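Long-range contacts in dehydroquinate synthase (Thermus thermophilus, PDB 1UJN), which probably catalyses the cyclisation of the seven-carbon sugar phosphate DAHP to 3-dehydroquinate, the second step of chorismate biosynthesis, with NAD(+) and a divalent metal: residues M1-E5 against E200-A204; A252-L256 against V274-L278. One frame throughout, in Å; residues are numbered along the deposited sequence.

How the contacts relate
Two ways of joining distant segments are illustrated here, one across domains and one within a domain. Starting at the N terminus, the first strand is the outermost, within this chain, of the mixed sheet of the nucleotide-binding domain. Contact 1 brings it against helix 199-216 and so closes a loop of nearly two hundred residues, within which the rest of that sheet is built. Only afterwards does contact 2 open, a short hairpin between helices 247-264 and 271-281 of the helical C-terminal domain. The two are in series, neither nested nor crossed. The centres of contact 1 and contact 2 are 25 Å apart; the nearest atoms of contact 1 and contact 2 are about 9 Å apart, without touching.

Contact 1: M1-E5 against E200-A204; sequences MQRLE and EAFLA
M1 and Q2 reach the carboxylate of E200 where strand 2-6, the outermost of the N-terminal mixed sheet within this chain, runs beside helix 199-216, a strand-against-helix packing that joins the sheet to the C-terminal part of the enzyme. The two short axes are nearly parallel, with a closest approach of 9.4 Å. Backbone bonds from Q2 to V16 and from L4 to I14 hold the strand against its sheet neighbour, and Q2 and L4 both start out toward the helix.

The side chain of Q2 can be followed outward. Its CB lies 3.8 Å from CB of A204, and Q2 CG touches both that methyl and the E200 chain, coming to 3.2 Å from E200 OE1. A bend at chi2 (-65°) then turns the amide so that NE2 points at E200 OE1, the amide and carboxylate planes tilted 47° apart. Q2 OE1 stays on the A204 side, 4.1 Å from A204 CB. At the tip, Q2 NE2 donates to E200 OE1 over 3.0 Å, with the acceptor close to the amide plane and at the anti lone pair of the oxygen. Farther along the strand, L4 lays CD2 over the carbonyl O of A204 at 3.4 Å, while its CD1 faces the A204 methyl and its side chain also meets V207 and A208 one turn on.

The E200 chain, extended beyond CG, carries the carboxylate to the chain terminus. There M1 N forms a salt bridge with E200 OE1 at 2.7 Å, arriving on the syn side but 23° out of the carboxylate plane, and this oxygen is thus gripped twice. Such a pairing would be expected to stabilise both the charged amino terminus and the ionised carboxylate. A water accepts from M1 N and donates to E200 OE2 at 2.7 Å.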
loop_
_atom_site.group_PDB
_atom_site.type_symbol
_atom_site.label_atom_id
_atom_site.label_comp_id
_atom_site.label_asym_id
_atom_site.label_seq_id
_atom_site.Cartn_x
_atom_site.Cartn_y
_atom_site.Cartn_z
ATOM N N MET A 1 -19.098 8.663 -27.385
ATOM C CA MET A 1 -18.350 8.808 -26.102
ATOM C C MET A 1 -19.294 8.585 -24.929
ATOM O O MET A 1 -20.322 9.246 -24.814
ATOM C CB MET A 1 -17.732 10.203 -26.002
ATOM C CG MET A 1 -16.795 10.391 -24.809
ATOM S SD MET A 1 -15.470 9.151 -24.786
ATOM C CE MET A 1 -14.506 9.662 -26.212
ATOM N N GLN A 2 -18.938 7.644 -24.064
ATOM C CA GLN A 2 -19.748 7.327 -22.897
ATOM C C GLN A 2 -18.994 7.751 -21.645
ATOM O O GLN A 2 -17.816 7.446 -21.506
ATOM C CB GLN A 2 -20.006 5.822 -22.835
ATOM C CG GLN A 2 -20.697 5.266 -24.062
ATOM C CD GLN A 2 -22.092 5.814 -24.215
ATOM O OE1 GLN A 2 -22.928 5.667 -23.322
ATOM N NE2 GLN A 2 -22.356 6.454 -25.349
ATOM N N ARG A 3 -19.666 8.454 -20.740
ATOM C CA ARG A 3 -19.020 8.874 -19.509
ATOM C C ARG A 3 -19.752 8.285 -18.314
ATOM O O ARG A 3 -20.939 8.550 -18.104
ATOM C CB ARG A 3 -18.986 10.400 -19.393
ATOM C CG ARG A 3 -18.156 10.900 -18.212
ATOM C CD ARG A 3 -18.276 12.417 -18.030
ATOM N NE ARG A 3 -17.536 12.885 -16.858
ATOM C CZ ARG A 3 -16.269 13.291 -16.874
ATOM N NH1 ARG A 3 -15.580 13.300 -18.009
ATOM N NH2 ARG A 3 -15.690 13.684 -15.749
ATOM N N LEU A 4 -19.044 7.467 -17.545
ATOM C CA LEU A 4 -19.612 6.854 -16.356
ATOM C C LEU A 4 -18.889 7.459 -15.164
ATOM O O LEU A 4 -17.816 8.050 -15.314
ATOM C CB LEU A 4 -19.402 5.337 -16.365
ATOM C CG LEU A 4 -20.118 4.494 -17.422
ATOM C CD1 LEU A 4 -19.577 4.812 -18.805
ATOM C CD2 LEU A 4 -19.913 3.020 -17.100
ATOM N N GLU A 5 -19.474 7.318 -13.983
ATOM C CA GLU A 5 -18.848 7.857 -12.788
ATOM C C GLU A 5 -18.881 6.874 -11.632
ATOM O O GLU A 5 -19.904 6.232 -11.367
ATOM C CB GLU A 5 -19.538 9.151 -12.341
ATOM C CG GLU A 5 -19.587 10.249 -13.391
ATOM C CD GLU A 5 -20.089 11.569 -12.825
ATOM O OE1 GLU A 5 -21.066 11.556 -12.044
ATOM O OE2 GLU A 5 -19.512 12.621 -13.168
ATOM N N GLU A 200 -19.374 0.206 -28.239
ATOM C CA GLU A 200 -19.244 1.256 -27.229
ATOM C C GLU A 200 -20.352 1.191 -26.180
ATOM O O GLU A 200 -20.079 1.187 -24.980
ATOM C CB GLU A 200 -19.238 2.641 -27.893
ATOM C CG GLU A 200 -19.402 3.795 -26.917
ATOM C CD GLU A 200 -19.317 5.162 -27.580
ATOM O OE1 GLU A 200 -19.978 6.100 -27.090
ATOM O OE2 GLU A 200 -18.580 5.305 -28.577
ATOM N N ALA A 201 -21.602 1.139 -26.631
ATOM C CA ALA A 201 -22.739 1.078 -25.716
ATOM C C ALA A 201 -22.730 -0.205 -24.884
ATOM O O ALA A 201 -23.110 -0.197 -23.707
ATOM C CB ALA A 201 -24.049 1.183 -26.503
ATOM N N PHE A 202 -22.305 -1.307 -25.495
ATOM C CA PHE A 202 -22.250 -2.585 -24.795
ATOM C C PHE A 202 -21.222 -2.521 -23.663
ATOM O O PHE A 202 -21.504 -2.919 -22.533
ATOM C CB PHE A 202 -21.864 -3.714 -25.756
ATOM C CG PHE A 202 -21.796 -5.067 -25.099
ATOM C CD1 PHE A 202 -22.919 -5.887 -25.044
ATOM C CD2 PHE A 202 -20.618 -5.502 -24.499
ATOM C CE1 PHE A 202 -22.874 -7.123 -24.399
ATOM C CE2 PHE A 202 -20.562 -6.735 -23.849
ATOM C CZ PHE A 202 -21.690 -7.547 -23.798
ATOM N N LEU A 203 -20.029 -2.024 -23.967
ATOM C CA LEU A 203 -18.979 -1.930 -22.947
ATOM C C LEU A 203 -19.357 -0.983 -21.817
ATOM O O LEU A 203 -19.102 -1.271 -20.639
ATOM C CB LEU A 203 -17.650 -1.510 -23.586
ATOM C CG LEU A 203 -16.988 -2.599 -24.446
ATOM C CD1 LEU A 203 -15.742 -2.052 -25.118
ATOM C CD2 LEU A 203 -16.638 -3.804 -23.582
ATOM N N ALA A 204 -19.971 0.141 -22.167
ATOM C CA ALA A 204 -20.396 1.109 -21.159
ATOM C C ALA A 204 -21.432 0.457 -20.257
ATOM O O ALA A 204 -21.438 0.670 -19.045
ATOM C CB ALA A 204 -20.983 2.341 -21.828
HETATM O O HOH W 1 -17.308 7.623 -28.963
#

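Contact 2: A252-L256 against V274-L278; sequences AYGLL and VRRLL
L278 spreads its two methyls over the opposing helix, CD2 on the CB of A252 at 3.7 Å and CD1 against CD2 of L256 at 3.8 Å. This is the interface of an antiparallel helical hairpin in the C-terminal domain: the short axes of helices 247-264 and 271-281 approach to 9.8 Å and cross at -157°. With CG anti to its carbonyl carbon (chi1 -69°), L278 reaches A252 and L256, residues one turn apart, and the L256 side chain crosses it at about a right angle.

V274, one turn before L278, supplies the next point of contact. Its CG1 comes down on the backbone of the partner helix, 3.6 Å from L256 CA, and touches CB and CD1 of the same leucine. On one flank L255 and L277 meet methyl to methyl, L255 CD1 to L277 CD2 at 4.0 Å, their chains again crossing at about a right angle. Both of these leucines also rest on F175 of helix 164-181, and the L255 side chain is about 6 Å from that of H231, a predicted zinc ligand, which places this part of the hairpin close to, but not touching, the predicted metal site. On the other, helix 327-342 packs on L256 through W337 and L341. Cutting L278 back to an alanine would take away both methyls and is likely to open a gap opposite A252 and L256, with L256 CD2 losing the methyl it rests on.

No hydrogen bond links the two segments. Y253, whose CB points away from the other helix, hydrogen-bonds through OH to P284 O, and R275, off the interface, forms a salt bridge with E340. The cohesion of this hairpin thus rests on the fit of buried methyls, with polar ends satisfied by other parts of the chain.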
loop_
_atom_site.group_PDB
_atom_site.type_symbol
_atom_site.label_atom_id
_atom_site.label_comp_id
_atom_site.label_asym_id
_atom_site.label_seq_id
_atom_site.Cartn_x
_atom_site.Cartn_y
_atom_site.Cartn_z
ATOM N N ALA A 252 -15.745 -18.732 -18.379
ATOM C CA ALA A 252 -16.806 -19.258 -19.230
ATOM C C ALA A 252 -17.156 -20.684 -18.809
ATOM O O ALA A 252 -18.337 -21.043 -18.713
ATOM C CB ALA A 252 -16.374 -19.231 -20.689
ATOM N N TYR A 253 -16.125 -21.491 -18.565
ATOM C CA TYR A 253 -16.319 -22.876 -18.136
ATOM C C TYR A 253 -17.007 -22.900 -16.770
ATOM O O TYR A 253 -17.873 -23.736 -16.519
ATOM C CB TYR A 253 -14.970 -23.604 -18.039
ATOM C CG TYR A 253 -14.427 -24.098 -19.363
ATOM C CD1 TYR A 253 -13.136 -23.761 -19.782
ATOM C CD2 TYR A 253 -15.184 -24.935 -20.177
ATOM C CE1 TYR A 253 -12.616 -24.257 -20.979
ATOM C CE2 TYR A 253 -14.675 -25.436 -21.373
ATOM C CZ TYR A 253 -13.390 -25.095 -21.765
ATOM O OH TYR A 253 -12.880 -25.618 -22.933
ATOM N N GLY A 254 -16.615 -21.974 -15.897
ATOM C CA GLY A 254 -17.202 -21.893 -14.569
ATOM C C GLY A 254 -18.662 -21.474 -14.625
ATOM O O GLY A 254 -19.466 -21.881 -13.784
ATOM N N LEU A 255 -19.007 -20.664 -15.622
ATOM C CA LEU A 255 -20.386 -20.207 -15.787
ATOM C C LEU A 255 -21.302 -21.368 -16.151
ATOM O O LEU A 255 -22.459 -21.419 -15.721
ATOM C CB LEU A 255 -20.463 -19.128 -16.865
ATOM C CG LEU A 255 -19.783 -17.809 -16.490
ATOM C CD1 LEU A 255 -19.907 -16.820 -17.638
ATOM C CD2 LEU A 255 -20.430 -17.247 -15.239
ATOM N N LEU A 256 -20.788 -22.297 -16.951
ATOM C CA LEU A 256 -21.579 -23.460 -17.332
ATOM C C LEU A 256 -21.843 -24.293 -16.078
ATOM O O LEU A 256 -22.958 -24.778 -15.860
ATOM C CB LEU A 256 -20.834 -24.304 -18.368
ATOM C CG LEU A 256 -21.541 -25.596 -18.791
ATOM C CD1 LEU A 256 -22.881 -25.260 -19.421
ATOM C CD2 LEU A 256 -20.672 -26.363 -19.768
ATOM N N VAL A 274 -25.591 -19.799 -21.871
ATOM C CA VAL A 274 -24.203 -20.179 -21.635
ATOM C C VAL A 274 -23.661 -21.084 -22.740
ATOM O O VAL A 274 -22.490 -20.985 -23.099
ATOM C CB VAL A 274 -24.039 -20.872 -20.261
ATOM C CG1 VAL A 274 -22.587 -21.287 -20.049
ATOM C CG2 VAL A 274 -24.475 -19.920 -19.151
ATOM N N ARG A 275 -24.498 -21.967 -23.281
ATOM C CA ARG A 275 -24.034 -22.836 -24.358
ATOM C C ARG A 275 -23.663 -21.952 -25.546
ATOM O O ARG A 275 -22.614 -22.139 -26.166
ATOM C CB ARG A 275 -25.115 -23.837 -24.775
ATOM C CG ARG A 275 -25.499 -24.848 -23.706
ATOM C CD ARG A 275 -26.162 -26.073 -24.334
ATOM N NE ARG A 275 -26.761 -26.959 -23.341
ATOM C CZ ARG A 275 -27.996 -26.825 -22.866
ATOM N NH1 ARG A 275 -28.775 -25.840 -23.294
ATOM N NH2 ARG A 275 -28.450 -27.675 -21.957
ATOM N N ARG A 276 -24.530 -20.988 -25.850
ATOM C CA ARG A 276 -24.287 -20.054 -26.946
ATOM C C ARG A 276 -22.945 -19.365 -26.742
ATOM O O ARG A 276 -22.131 -19.280 -27.662
ATOM C CB ARG A 276 -25.383 -18.983 -27.012
ATOM C CG ARG A 276 -26.535 -19.302 -27.947
ATOM C CD ARG A 276 -27.332 -18.045 -28.292
ATOM N NE ARG A 276 -28.062 -17.492 -27.152
ATOM C CZ ARG A 276 -29.088 -18.093 -26.552
ATOM N NH1 ARG A 276 -29.513 -19.277 -26.977
ATOM N NH2 ARG A 276 -29.693 -17.507 -25.529
ATOM N N LEU A 277 -22.732 -18.868 -25.527
ATOM C CA LEU A 277 -21.499 -18.181 -25.166
ATOM C C LEU A 277 -20.274 -19.033 -25.471
ATOM O O LEU A 277 -19.302 -18.552 -26.061
ATOM C CB LEU A 277 -21.506 -17.834 -23.673
ATOM C CG LEU A 277 -20.196 -17.264 -23.114
ATOM C CD1 LEU A 277 -19.966 -15.874 -23.685
ATOM C CD2 LEU A 277 -20.248 -17.206 -21.597
ATOM N N LEU A 278 -20.325 -20.297 -25.059
ATOM C CA LEU A 278 -19.218 -21.230 -25.263
ATOM C C LEU A 278 -18.930 -21.570 -26.721
ATOM O O LEU A 278 -17.775 -21.772 -27.093
ATOM C CB LEU A 278 -19.471 -22.517 -24.474
ATOM C CG LEU A 278 -19.388 -22.357 -22.950
ATOM C CD1 LEU A 278 -19.909 -23.612 -22.261
ATOM C CD2 LEU A 278 -17.947 -22.081 -22.546
#